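Local coordinates for carbohydrate kinase, FGGY (Novosphingobium aromaticivorans, PDB 3H6E), which is probably a sugar kinase that transfers a phosphate group to a carbohydrate substrate, as members of the FGGY family generally do, at residues 127-133 with 173-177; 108-113 with 186-192; 331-337 with 456-460. Numbering follows the deposited sequence.

Two of the three contacts form a connected cluster, while the third stands apart. Contact 1 is nested along the chain inside the loop closed by contact 2. Their centres are 10 Å apart. Asp176 joins them: its backbone O meets Ser186 OG and its OD2 meets Tyr108 OH, so helices 102-109, 129-139 and 187-191 are gathered around one loop. Contact 3 follows later, its centre 43 and 48 Å from theirs. It ties the final helix, 457-468, to the C-terminal end of helix 328-333 and the turn into strand 337-339. Contacts 1 and 2 thus join parts of the N-terminal family region, whereas contact 3 brings the chain's end back to the C-terminal region.

Contact 1. Residues 127-133 with 173-177; sequences LNIGSQL and CHSDL
A helix start meets an irregular loop, with Asn128, His174 and Leu177 covered most. Asn128 (phi/psi -91/122) immediately precedes helix 129-139, and its CA lies 4.5 Å from Ser175 CA. The loop turns through two positive-phi residues, His174 (36/62) and Asp176 (74/-5). With chi1 p and chi2 76°, His174 sets ND1 3.0 Å from Leu127 O in a weak hydrogen bond, and Asn128 CA makes a CH...O contact with His174 O (3.5 Å). The bond from Gly130 N to Ser175 O, 3.1 Å, is better aligned (151° at the hydrogen, against 126°). Leu177 (chi1 m, chi2 t) places CD1 3.9 Å from both Ile129 CG2 and Leu133 CD2. Water 1 sits 2.8 Å from Leu127 O and 3.0 Å from Cys173 O. Asp176, whose CB points toward the helix start, forms a salt bridge with Arg112 and hydrogen bonds with Ser120 and Tyr108. Ser175 OG, bonded also to Leu171 O, accepts from Leu177 N (3.1 Å): an ST-turn loop joined through Ser175 O to the first turn of helix 129-139.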
ATOM      1  N   LEU A 127      -9.888   8.541   4.454  1.00 24.35           N
ATOM      2  CA  LEU A 127      -8.633   7.792   4.548  1.00 24.19           C
ATOM      3  C   LEU A 127      -8.442   7.127   5.911  1.00 21.47           C
ATOM      4  O   LEU A 127      -7.853   6.051   6.008  1.00 20.49           O
ATOM      5  CB  LEU A 127      -7.437   8.681   4.196  1.00 23.76           C
ATOM      6  CG  LEU A 127      -7.300   9.006   2.704  1.00 25.97           C
ATOM      7  CD1 LEU A 127      -6.237  10.062   2.467  1.00 22.21           C
ATOM      8  CD2 LEU A 127      -6.999   7.749   1.890  1.00 25.83           C
ATOM      9  N   ASN A 128      -8.933   7.780   6.958  1.00 22.85           N
ATOM     10  CA  ASN A 128      -9.060   7.148   8.263  1.00 22.34           C
ATOM     11  C   ASN A 128     -10.440   6.511   8.368  1.00 22.59           C
ATOM     12  O   ASN A 128     -11.453   7.193   8.223  1.00 22.37           O
ATOM     13  CB  ASN A 128      -8.890   8.176   9.384  1.00 22.10           C
ATOM     14  CG  ASN A 128      -7.472   8.708   9.485  1.00 23.40           C
ATOM     15  OD1 ASN A 128      -6.508   7.943   9.480  1.00 24.30           O
ATOM     16  ND2 ASN A 128      -7.341  10.025   9.594  1.00 22.77           N
ATOM     17  N   ILE A 129     -10.492   5.207   8.612  1.00 22.12           N
ATOM     18  CA  ILE A 129     -11.784   4.542   8.734  1.00 23.84           C
ATOM     19  C   ILE A 129     -12.608   5.138   9.882  1.00 24.09           C
ATOM     20  O   ILE A 129     -13.829   5.282   9.775  1.00 25.18           O
ATOM     21  CB  ILE A 129     -11.636   3.019   8.882  1.00 22.61           C
ATOM     22  CG1 ILE A 129     -11.355   2.386   7.513  1.00 23.59           C
ATOM     23  CG2 ILE A 129     -12.892   2.419   9.491  1.00 21.69           C
ATOM     24  CD1 ILE A 129     -10.880   0.937   7.575  1.00 21.77           C
ATOM     25  N   GLY A 130     -11.930   5.503  10.965  1.00 22.73           N
ATOM     26  CA  GLY A 130     -12.581   6.141  12.098  1.00 24.55           C
ATOM     27  C   GLY A 130     -13.433   7.337  11.703  1.00 25.54           C
ATOM     28  O   GLY A 130     -14.549   7.506  12.198  1.00 25.14           O
ATOM     29  N   SER A 131     -12.911   8.168  10.806  1.00 24.68           N
ATOM     30  CA  SER A 131     -13.653   9.326  10.315  1.00 24.17           C
ATOM     31  C   SER A 131     -14.978   8.922   9.681  1.00 24.09           C
ATOM     32  O   SER A 131     -16.002   9.567   9.896  1.00 24.68           O
ATOM     33  CB  SER A 131     -12.816  10.114   9.307  1.00 24.30           C
ATOM     34  OG  SER A 131     -11.607  10.561   9.888  1.00 23.77           O
ATOM     35  N   GLN A 132     -14.953   7.854   8.889  1.00 24.58           N
ATOM     36  CA  GLN A 132     -16.165   7.340   8.263  1.00 25.51           C
ATOM     37  C   GLN A 132     -17.155   6.884   9.327  1.00 25.90           C
ATOM     38  O   GLN A 132     -18.316   7.285   9.315  1.00 26.10           O
ATOM     39  CB  GLN A 132     -15.836   6.167   7.341  1.00 26.02           C
ATOM     40  CG  GLN A 132     -14.857   6.483   6.237  1.00 25.71           C
ATOM     41  CD  GLN A 132     -14.739   5.350   5.246  1.00 25.73           C
ATOM     42  OE1 GLN A 132     -13.662   5.081   4.717  1.00 26.22           O
ATOM     43  NE2 GLN A 132     -15.850   4.669   4.997  1.00 27.50           N
ATOM     44  N   LEU A 133     -16.681   6.037  10.237  1.00 24.87           N
ATOM     45  CA  LEU A 133     -17.481   5.557  11.358  1.00 26.39           C
ATOM     46  C   LEU A 133     -18.086   6.718  12.135  1.00 28.20           C
ATOM     47  O   LEU A 133     -19.286   6.734  12.404  1.00 28.47           O
ATOM     48  CB  LEU A 133     -16.630   4.688  12.290  1.00 25.43           C
ATOM     49  CG  LEU A 133     -16.698   3.172  12.084  1.00 25.95           C
ATOM     50  CD1 LEU A 133     -17.121   2.820  10.671  1.00 24.13           C
ATOM     51  CD2 LEU A 133     -15.376   2.496  12.451  1.00 25.10           C
ATOM     52  N   CYS A 173      -4.031  -0.110   8.578  1.00 21.28           N
ATOM     53  CA  CYS A 173      -3.839   0.832   7.476  1.00 22.62           C
ATOM     54  C   CYS A 173      -4.372   2.223   7.834  1.00 22.19           C
ATOM     55  O   CYS A 173      -5.408   2.653   7.324  1.00 19.67           O
ATOM     56  CB  CYS A 173      -4.521   0.303   6.208  1.00 23.61           C
ATOM     57  SG  CYS A 173      -4.213   1.273   4.717  1.00 24.54           S
ATOM     58  N   HIS A 174      -3.648   2.910   8.719  1.00 23.26           N
ATOM     59  CA  HIS A 174      -4.036   4.226   9.237  1.00 21.33           C
ATOM     60  C   HIS A 174      -5.547   4.402   9.438  1.00 21.42           C
ATOM     61  O   HIS A 174      -6.171   5.269   8.832  1.00 22.28           O
ATOM     62  CB  HIS A 174      -3.450   5.355   8.375  1.00 21.92           C
ATOM     63  CG  HIS A 174      -3.723   5.211   6.909  1.00 22.23           C
ATOM     64  ND1 HIS A 174      -4.954   5.484   6.352  1.00 22.57           N
ATOM     65  CD2 HIS A 174      -2.920   4.843   5.883  1.00 20.93           C
ATOM     66  CE1 HIS A 174      -4.900   5.284   5.048  1.00 21.62           C
ATOM     67  NE2 HIS A 174      -3.678   4.892   4.736  1.00 21.48           N
ATOM     68  N   SER A 175      -6.126   3.585  10.310  1.00 21.15           N
ATOM     69  CA  SER A 175      -7.572   3.584  10.499  1.00 21.20           C
ATOM     70  C   SER A 175      -8.010   4.256  11.793  1.00 22.68           C
ATOM     71  O   SER A 175      -9.196   4.526  11.980  1.00 23.61           O
ATOM     72  CB  SER A 175      -8.102   2.155  10.472  1.00 20.27           C
ATOM     73  OG  SER A 175      -7.663   1.448  11.613  1.00 21.73           O
ATOM     74  N   ASP A 176      -7.057   4.521  12.684  1.00 22.36           N
ATOM     75  CA  ASP A 176      -7.362   5.051  14.015  1.00 22.93           C
ATOM     76  C   ASP A 176      -7.973   3.989  14.931  1.00 22.44           C
ATOM     77  O   ASP A 176      -8.199   4.243  16.113  1.00 22.20           O
ATOM     78  CB  ASP A 176      -8.299   6.262  13.931  1.00 22.85           C
ATOM     79  CG  ASP A 176      -7.681   7.427  13.196  1.00 23.84           C
ATOM     80  OD1 ASP A 176      -6.448   7.423  13.007  1.00 25.34           O
ATOM     81  OD2 ASP A 176      -8.423   8.351  12.807  1.00 24.47           O
ATOM     82  N   LEU A 177      -8.231   2.802  14.384  1.00 21.69           N
ATOM     83  CA  LEU A 177      -8.869   1.730  15.146  1.00 22.14           C
ATOM     84  C   LEU A 177      -7.866   0.743  15.733  1.00 21.85           C
ATOM     85  O   LEU A 177      -8.255  -0.202  16.416  1.00 22.90           O
ATOM     86  CB  LEU A 177      -9.860   0.957  14.269  1.00 22.22           C
ATOM     87  CG  LEU A 177     -10.790   1.725  13.328  1.00 23.69           C
ATOM     88  CD1 LEU A 177     -11.933   0.826  12.906  1.00 23.14           C
ATOM     89  CD2 LEU A 177     -11.327   2.988  13.985  1.00 24.62           C
TER
HETATM   90  O   HOH W   1      -8.325   3.482   7.092  1.00 19.49           O

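Contact 2. Residues 108-113 with 186-192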
ATOM      1  N   TYR A 108     -14.459  14.989  15.282  1.00 30.85           N
ATOM      2  CA  TYR A 108     -13.743  13.724  15.313  1.00 30.67           C
ATOM      3  C   TYR A 108     -12.260  13.945  15.590  1.00 29.03           C
ATOM      4  O   TYR A 108     -11.678  13.296  16.456  1.00 27.82           O
ATOM      5  CB  TYR A 108     -13.926  12.959  14.004  1.00 28.21           C
ATOM      6  CG  TYR A 108     -13.119  11.684  13.959  1.00 27.80           C
ATOM      7  CD1 TYR A 108     -13.424  10.622  14.802  1.00 29.15           C
ATOM      8  CD2 TYR A 108     -12.050  11.541  13.079  1.00 25.72           C
ATOM      9  CE1 TYR A 108     -12.690   9.450  14.772  1.00 28.27           C
ATOM     10  CE2 TYR A 108     -11.311  10.373  13.040  1.00 24.68           C
ATOM     11  CZ  TYR A 108     -11.634   9.332  13.891  1.00 26.60           C
ATOM     12  OH  TYR A 108     -10.902   8.167  13.863  1.00 26.90           O
ATOM     13  N   ARG A 109     -11.661  14.873  14.854  1.00 28.31           N
ATOM     14  CA  ARG A 109     -10.230  15.145  14.969  1.00 30.27           C
ATOM     15  C   ARG A 109      -9.776  15.410  16.403  1.00 30.73           C
ATOM     16  O   ARG A 109      -8.651  15.071  16.772  1.00 30.11           O
ATOM     17  CB  ARG A 109      -9.838  16.333  14.086  1.00 27.77           C
ATOM     18  CG  ARG A 109      -9.669  15.988  12.631  1.00 28.35           C
ATOM     19  CD  ARG A 109      -8.435  15.148  12.409  1.00 27.26           C
ATOM     20  NE  ARG A 109      -8.381  14.623  11.049  1.00 28.52           N
ATOM     21  CZ  ARG A 109      -8.004  15.330   9.990  1.00 26.94           C
ATOM     22  NH1 ARG A 109      -7.655  16.600  10.136  1.00 23.74           N
ATOM     23  NH2 ARG A 109      -7.982  14.767   8.787  1.00 24.75           N
ATOM     24  N   SER A 110     -10.643  16.019  17.207  1.00 30.32           N
ATOM     25  CA  SER A 110     -10.253  16.465  18.546  1.00 32.82           C
ATOM     26  C   SER A 110     -10.429  15.382  19.603  1.00 30.77           C
ATOM     27  O   SER A 110     -10.182  15.614  20.785  1.00 31.94           O
ATOM     28  CB  SER A 110     -11.012  17.739  18.949  1.00 33.67           C
ATOM     29  OG  SER A 110     -12.418  17.548  18.893  1.00 35.06           O
ATOM     30  N   GLN A 111     -10.839  14.197  19.172  1.00 30.35           N
ATOM     31  CA  GLN A 111     -11.115  13.105  20.098  1.00 30.02           C
ATOM     32  C   GLN A 111     -10.310  11.838  19.756  1.00 28.54           C
ATOM     33  O   GLN A 111     -10.449  10.799  20.404  1.00 27.94           O
ATOM     34  CB  GLN A 111     -12.632  12.858  20.161  1.00 29.30           C
ATOM     35  CG  GLN A 111     -13.069  11.457  20.498  1.00 28.68           C
ATOM     36  CD  GLN A 111     -13.100  10.566  19.279  1.00 31.21           C
ATOM     37  OE1 GLN A 111     -12.602  10.934  18.212  1.00 30.43           O
ATOM     38  NE2 GLN A 111     -13.689   9.389  19.424  1.00 32.12           N
ATOM     39  N   ARG A 112      -9.440  11.948  18.755  1.00 27.68           N
ATOM     40  CA  ARG A 112      -8.569  10.844  18.348  1.00 25.91           C
ATOM     41  C   ARG A 112      -7.482  10.524  19.383  1.00 26.14           C
ATOM     42  O   ARG A 112      -7.120  11.368  20.210  1.00 25.01           O
ATOM     43  CB  ARG A 112      -7.918  11.158  16.998  1.00 26.81           C
ATOM     44  CG  ARG A 112      -8.877  11.123  15.813  1.00 26.45           C
ATOM     45  CD  ARG A 112      -8.244  11.734  14.564  1.00 25.23           C
ATOM     46  NE  ARG A 112      -7.356  10.812  13.854  1.00 25.37           N
ATOM     47  CZ  ARG A 112      -6.026  10.828  13.921  1.00 25.91           C
ATOM     48  NH1 ARG A 112      -5.398  11.718  14.675  1.00 25.85           N
ATOM     49  NH2 ARG A 112      -5.316   9.949  13.224  1.00 23.56           N
ATOM     50  N   ASP A 113      -6.969   9.297  19.334  1.00 24.17           N
ATOM     51  CA  ASP A 113      -5.865   8.885  20.197  1.00 23.87           C
ATOM     52  C   ASP A 113      -4.565   9.519  19.713  1.00 24.01           C
ATOM     53  O   ASP A 113      -4.501  10.010  18.594  1.00 24.35           O
ATOM     54  CB  ASP A 113      -5.725   7.362  20.199  1.00 24.41           C
ATOM     55  CG  ASP A 113      -6.774   6.683  21.043  1.00 24.84           C
ATOM     56  OD1 ASP A 113      -7.320   7.337  21.949  1.00 28.31           O
ATOM     57  OD2 ASP A 113      -7.048   5.492  20.805  1.00 26.45           O
ATOM     58  N   SER A 186      -7.469   0.285  19.317  1.00 20.37           N
ATOM     59  CA  SER A 186      -7.034   1.487  20.013  1.00 22.51           C
ATOM     60  C   SER A 186      -7.961   1.833  21.181  1.00 25.60           C
ATOM     61  O   SER A 186      -9.130   1.435  21.200  1.00 25.11           O
ATOM     62  CB  SER A 186      -6.956   2.666  19.045  1.00 23.59           C
ATOM     63  OG  SER A 186      -8.214   2.917  18.451  1.00 23.87           O
ATOM     64  N   PRO A 187      -7.432   2.572  22.167  1.00 25.62           N
ATOM     65  CA  PRO A 187      -8.256   3.063  23.272  1.00 24.80           C
ATOM     66  C   PRO A 187      -9.537   3.695  22.746  1.00 26.11           C
ATOM     67  O   PRO A 187     -10.615   3.437  23.281  1.00 28.50           O
ATOM     68  CB  PRO A 187      -7.371   4.135  23.905  1.00 24.54           C
ATOM     69  CG  PRO A 187      -5.986   3.677  23.635  1.00 25.60           C
ATOM     70  CD  PRO A 187      -6.016   2.953  22.316  1.00 25.59           C
HETATM   71  N   MSE A 188      -9.414   4.504  21.700  1.00 25.16           N
HETATM   72  CA  MSE A 188     -10.557   5.215  21.139  1.00 27.37           C
HETATM   73  C   MSE A 188     -11.640   4.280  20.615  1.00 27.38           C
HETATM   74  O   MSE A 188     -12.811   4.420  20.962  1.00 27.24           O
HETATM   75  CB  MSE A 188     -10.119   6.153  20.013  1.00 26.22           C
HETATM   76  CG  MSE A 188     -11.284   6.895  19.377  1.00 28.49           C
HETATM   77 SE   MSE A 188     -10.880   7.723  17.659  1.00 38.58          SE
HETATM   78  CE  MSE A 188     -10.479   6.116  16.624  1.00 26.82           C
ATOM     79  N   ALA A 189     -11.246   3.335  19.768  1.00 26.89           N
ATOM     80  CA  ALA A 189     -12.199   2.415  19.153  1.00 26.67           C
ATOM     81  C   ALA A 189     -12.931   1.583  20.203  1.00 25.79           C
ATOM     82  O   ALA A 189     -14.092   1.218  20.020  1.00 25.48           O
ATOM     83  CB  ALA A 189     -11.498   1.517  18.150  1.00 23.73           C
ATOM     84  N   LYS A 190     -12.243   1.280  21.298  1.00 25.69           N
ATOM     85  CA  LYS A 190     -12.853   0.549  22.403  1.00 26.83           C
ATOM     86  C   LYS A 190     -13.831   1.457  23.142  1.00 27.53           C
ATOM     87  O   LYS A 190     -14.992   1.105  23.352  1.00 25.41           O
ATOM     88  CB  LYS A 190     -11.779   0.028  23.360  1.00 22.65           C
ATOM     89  CG  LYS A 190     -11.006  -1.158  22.815  1.00 24.71           C
ATOM     90  CD  LYS A 190      -9.832  -1.542  23.703  1.00 22.46           C
ATOM     91  CE  LYS A 190      -9.230  -2.865  23.237  1.00 23.43           C
ATOM     92  NZ  LYS A 190      -7.971  -3.222  23.954  1.00 24.53           N
ATOM     93  N   ARG A 191     -13.343   2.638  23.507  1.00 25.43           N
ATOM     94  CA  ARG A 191     -14.110   3.646  24.227  1.00 27.87           C
ATOM     95  C   ARG A 191     -15.477   3.918  23.588  1.00 28.92           C
ATOM     96  O   ARG A 191     -16.504   3.950  24.276  1.00 25.04           O
ATOM     97  CB  ARG A 191     -13.301   4.942  24.258  1.00 29.38           C
ATOM     98  CG  ARG A 191     -13.296   5.659  25.580  1.00 29.89           C
ATOM     99  CD  ARG A 191     -12.607   7.005  25.435  1.00 32.31           C
ATOM    100  NE  ARG A 191     -13.280   7.851  24.452  1.00 33.62           N
ATOM    101  CZ  ARG A 191     -12.716   8.302  23.338  1.00 32.31           C
ATOM    102  NH1 ARG A 191     -11.456   8.000  23.057  1.00 33.27           N
ATOM    103  NH2 ARG A 191     -13.411   9.062  22.507  1.00 33.36           N
ATOM    104  N   LEU A 192     -15.478   4.122  22.272  1.00 27.43           N
ATOM    105  CA  LEU A 192     -16.686   4.476  21.533  1.00 25.30           C
ATOM    106  C   LEU A 192     -17.606   3.283  21.300  1.00 26.57           C
ATOM    107  O   LEU A 192     -18.720   3.438  20.800  1.00 28.24           O
ATOM    108  CB  LEU A 192     -16.316   5.101  20.188  1.00 25.74           C
ATOM    109  CG  LEU A 192     -15.590   6.446  20.207  1.00 28.39           C
ATOM    110  CD1 LEU A 192     -15.101   6.794  18.811  1.00 26.08           C
ATOM    111  CD2 LEU A 192     -16.487   7.549  20.759  1.00 26.73           C
TER
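Helix 102-109 gives way to a loop at residues 110-113, where Gln111 N still reaches back to Tyr108 O (3.0 Å), and this loop comes up against the start of helix 187-191. The nearest CA atoms are those of Asp113 and Met188, 6.0 Å apart. Ser186 is the N-cap: its OG accepts a weak bond from Ala189 N at 3.3 Å and also meets Asp176 O. A second acceptor comes from far along the chain: the CA-to-CB bond of Asp113 points toward the helix, and its OD2 takes a hydrogen bond from Met188 N at 2.7 Å. Selenomethionine Met188 points its CB toward segment 108-113, and its side chain lies between the two segments. Its SE lies 4.9 Å from the centroid of the Tyr108 ring, 60° off the normal, a Met-aromatic contact, while SE is 3.9 Å from Arg112 CA. The Gln111 side chain lies beside Met188, Arg191 and Leu192. Tyr108 OH and the Arg112 guanidinium both turn to Asp176, linking this interface to the neighbouring loop. The result is a serine N-cap supplemented by a hydrogen bond from Met188 N in the first turn to Asp113, within the N-terminal FGGY region.

Contact 3. Residues 331-337 with 456-460; sequences VLRHGRM and DLDTY
The striking feature is a buried tyrosine hydroxyl that binds the main chain just beyond a helix C-terminus: Tyr460 OH donates to Arg336 O at 2.7 Å. That carbonyl is well placed because helix 328-333 ends in a Schellman motif. Gly335, with phi/psi 65/28, turns the chain out of the helix, while Gly335 N binds Leu332 O and Arg336 N binds Val331 O, each at 3.1 Å. Arg336 (-74/113) then leads into strand 337-339. Facing this turn is the first turn of helix 457-468; the residues just before Asp456 are not modelled. The closest CA atoms are those of Leu332 and Tyr460, 6.3 Å apart. Tyr460 takes chi1 t with chi2 84°, which sends its ring across to the other segment, where Val331 CG1 lies 4.2 Å from Tyr460 CE1. Selenomethionine Met337 (chi1 p, chi2 t, chi3 t) holds SE 5.1 Å from the centroid of the Tyr460 ring, 14° off its normal, a Met-aromatic contact. Leu332 packs against Leu457 and Tyr460. Within its own turn, Thr459 OG1 donates to Asp456 OD1 at 2.8 Å. Leu372 of helix 363-384 touches both Val331 and Tyr460, so three helices converge here. A tyrosine of the chain's last helix thus packs beside a Schellman-terminated helix of the C-terminal FGGY region.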
ATOM      1  N   VAL A 331      26.283  16.555 -13.896  1.00 49.95           N
ATOM      2  CA  VAL A 331      25.374  17.063 -12.874  1.00 48.54           C
ATOM      3  C   VAL A 331      26.094  17.074 -11.536  1.00 47.70           C
ATOM      4  O   VAL A 331      26.127  18.077 -10.822  1.00 46.99           O
ATOM      5  CB  VAL A 331      24.130  16.167 -12.737  1.00 48.56           C
ATOM      6  CG1 VAL A 331      23.425  16.429 -11.408  1.00 44.85           C
ATOM      7  CG2 VAL A 331      23.182  16.386 -13.904  1.00 47.36           C
ATOM      8  N   LEU A 332      26.673  15.924 -11.226  1.00 48.96           N
ATOM      9  CA  LEU A 332      27.415  15.690 -10.003  1.00 50.22           C
ATOM     10  C   LEU A 332      28.458  16.777  -9.758  1.00 52.20           C
ATOM     11  O   LEU A 332      28.396  17.500  -8.758  1.00 52.82           O
ATOM     12  CB  LEU A 332      28.102  14.328 -10.120  1.00 52.30           C
ATOM     13  CG  LEU A 332      28.168  13.358  -8.941  1.00 50.09           C
ATOM     14  CD1 LEU A 332      27.226  13.771  -7.843  1.00 49.15           C
ATOM     15  CD2 LEU A 332      27.846  11.951  -9.434  1.00 47.52           C
ATOM     16  N   ARG A 333      29.405  16.900 -10.684  1.00 51.45           N
ATOM     17  CA  ARG A 333      30.588  17.731 -10.466  1.00 55.48           C
ATOM     18  C   ARG A 333      30.367  19.238 -10.596  1.00 56.24           C
ATOM     19  O   ARG A 333      31.244  20.029 -10.242  1.00 54.79           O
ATOM     20  CB  ARG A 333      31.748  17.273 -11.360  1.00 57.68           C
ATOM     21  CG  ARG A 333      32.278  15.886 -11.005  1.00 60.46           C
ATOM     22  CD  ARG A 333      33.778  15.772 -11.255  1.00 64.76           C
ATOM     23  NE  ARG A 333      34.347  14.547 -10.692  1.00 67.60           N
ATOM     24  CZ  ARG A 333      34.891  13.569 -11.414  1.00 64.62           C
ATOM     25  NH1 ARG A 333      34.951  13.672 -12.735  1.00 62.73           N
ATOM     26  NH2 ARG A 333      35.384  12.493 -10.816  1.00 59.96           N
ATOM     27  N   HIS A 334      29.202  19.640 -11.098  1.00 53.40           N
ATOM     28  CA  HIS A 334      28.868  21.060 -11.145  1.00 53.34           C
ATOM     29  C   HIS A 334      27.951  21.452  -9.995  1.00 51.94           C
ATOM     30  O   HIS A 334      27.549  22.609  -9.880  1.00 50.93           O
ATOM     31  CB  HIS A 334      28.233  21.444 -12.482  1.00 53.51           C
ATOM     32  CG  HIS A 334      29.226  21.665 -13.581  1.00 54.54           C
ATOM     33  ND1 HIS A 334      29.275  20.875 -14.709  1.00 56.39           N
ATOM     34  CD2 HIS A 334      30.212  22.582 -13.720  1.00 56.96           C
ATOM     35  CE1 HIS A 334      30.245  21.298 -15.499  1.00 57.95           C
ATOM     36  NE2 HIS A 334      30.830  22.333 -14.923  1.00 58.22           N
ATOM     37  N   GLY A 335      27.622  20.485  -9.146  1.00 51.22           N
ATOM     38  CA  GLY A 335      26.764  20.740  -8.005  1.00 49.90           C
ATOM     39  C   GLY A 335      25.360  21.147  -8.409  1.00 49.50           C
ATOM     40  O   GLY A 335      24.679  21.869  -7.680  1.00 46.30           O
ATOM     41  N   ARG A 336      24.927  20.682  -9.577  1.00 50.95           N
ATOM     42  CA  ARG A 336      23.577  20.957 -10.057  1.00 49.18           C
ATOM     43  C   ARG A 336      22.579  20.116  -9.273  1.00 46.65           C
ATOM     44  O   ARG A 336      22.567  18.891  -9.397  1.00 47.02           O
ATOM     45  CB  ARG A 336      23.453  20.629 -11.546  1.00 46.44           C
ATOM     46  CG  ARG A 336      24.474  21.302 -12.445  1.00 48.16           C
ATOM     47  CD  ARG A 336      24.015  21.242 -13.898  1.00 48.74           C
ATOM     48  NE  ARG A 336      25.121  21.374 -14.840  1.00 52.75           N
ATOM     49  CZ  ARG A 336      25.689  22.530 -15.163  1.00 53.32           C
ATOM     50  NH1 ARG A 336      25.254  23.654 -14.610  1.00 49.11           N
ATOM     51  NH2 ARG A 336      26.692  22.561 -16.032  1.00 49.42           N
HETATM   52  N   MSE A 337      21.734  20.761  -8.473  1.00 44.40           N
HETATM   53  CA  MSE A 337      20.820  20.006  -7.621  1.00 45.10           C
HETATM   54  C   MSE A 337      19.500  20.706  -7.269  1.00 41.55           C
HETATM   55  O   MSE A 337      19.295  21.882  -7.578  1.00 39.23           O
HETATM   56  CB  MSE A 337      21.542  19.583  -6.347  1.00 44.27           C
HETATM   57  CG  MSE A 337      21.873  20.737  -5.435  1.00 45.77           C
HETATM   58 SE   MSE A 337      23.071  20.190  -4.009  1.00 63.35          SE
HETATM   59  CE  MSE A 337      22.591  21.560  -2.708  1.00 45.91           C
ATOM     60  N   ASP A 456      31.728  11.997  -7.345  1.00 49.96           N
ATOM     61  CA  ASP A 456      31.104  10.997  -6.485  1.00 49.52           C
ATOM     62  C   ASP A 456      29.866  11.549  -5.773  1.00 51.40           C
ATOM     63  O   ASP A 456      29.531  12.726  -5.910  1.00 48.79           O
ATOM     64  CB  ASP A 456      32.108  10.468  -5.463  1.00 49.37           C
ATOM     65  CG  ASP A 456      32.345  11.436  -4.323  1.00 53.55           C
ATOM     66  OD1 ASP A 456      32.012  12.636  -4.452  1.00 52.50           O
ATOM     67  OD2 ASP A 456      32.872  10.995  -3.288  1.00 55.87           O
ATOM     68  N   LEU A 457      29.207  10.701  -4.990  1.00 51.74           N
ATOM     69  CA  LEU A 457      27.898  11.040  -4.437  1.00 49.82           C
ATOM     70  C   LEU A 457      27.932  11.590  -3.007  1.00 48.93           C
ATOM     71  O   LEU A 457      26.994  12.260  -2.579  1.00 49.34           O
ATOM     72  CB  LEU A 457      26.967   9.828  -4.523  1.00 48.24           C
ATOM     73  CG  LEU A 457      25.506  10.102  -4.886  1.00 46.32           C
ATOM     74  CD1 LEU A 457      25.424  11.008  -6.101  1.00 44.55           C
ATOM     75  CD2 LEU A 457      24.773   8.792  -5.138  1.00 40.88           C
ATOM     76  N   ASP A 458      29.003  11.310  -2.270  1.00 49.87           N
ATOM     77  CA  ASP A 458      29.151  11.853  -0.922  1.00 50.76           C
ATOM     78  C   ASP A 458      29.265  13.370  -0.954  1.00 50.09           C
ATOM     79  O   ASP A 458      28.464  14.073  -0.341  1.00 50.82           O
ATOM     80  CB  ASP A 458      30.382  11.276  -0.224  1.00 51.04           C
ATOM     81  CG  ASP A 458      30.106   9.948   0.448  1.00 47.87           C
ATOM     82  OD1 ASP A 458      31.003   9.079   0.428  1.00 52.04           O
ATOM     83  OD2 ASP A 458      29.000   9.773   0.997  1.00 45.90           O
ATOM     84  N   THR A 459      30.276  13.865  -1.659  1.00 50.39           N
ATOM     85  CA  THR A 459      30.474  15.300  -1.817  1.00 51.66           C
ATOM     86  C   THR A 459      29.152  15.936  -2.214  1.00 50.57           C
ATOM     87  O   THR A 459      28.736  16.947  -1.649  1.00 51.57           O
ATOM     88  CB  THR A 459      31.523  15.600  -2.907  1.00 53.28           C
ATOM     89  OG1 THR A 459      32.671  14.765  -2.711  1.00 55.94           O
ATOM     90  CG2 THR A 459      31.943  17.063  -2.866  1.00 51.80           C
ATOM     91  N   TYR A 460      28.490  15.315  -3.184  1.00 50.70           N
ATOM     92  CA  TYR A 460      27.192  15.769  -3.668  1.00 48.53           C
ATOM     93  C   TYR A 460      26.160  15.815  -2.547  1.00 46.69           C
ATOM     94  O   TYR A 460      25.598  16.871  -2.258  1.00 46.68           O
ATOM     95  CB  TYR A 460      26.711  14.841  -4.780  1.00 46.97           C
ATOM     96  CG  TYR A 460      25.529  15.349  -5.573  1.00 46.67           C
ATOM     97  CD1 TYR A 460      25.705  16.226  -6.638  1.00 46.67           C
ATOM     98  CD2 TYR A 460      24.239  14.930  -5.275  1.00 44.77           C
ATOM     99  CE1 TYR A 460      24.627  16.678  -7.376  1.00 46.42           C
ATOM    100  CE2 TYR A 460      23.154  15.378  -6.006  1.00 43.93           C
ATOM    101  CZ  TYR A 460      23.352  16.251  -7.054  1.00 43.97           C
ATOM    102  OH  TYR A 460      22.274  16.693  -7.783  1.00 37.75           O
TER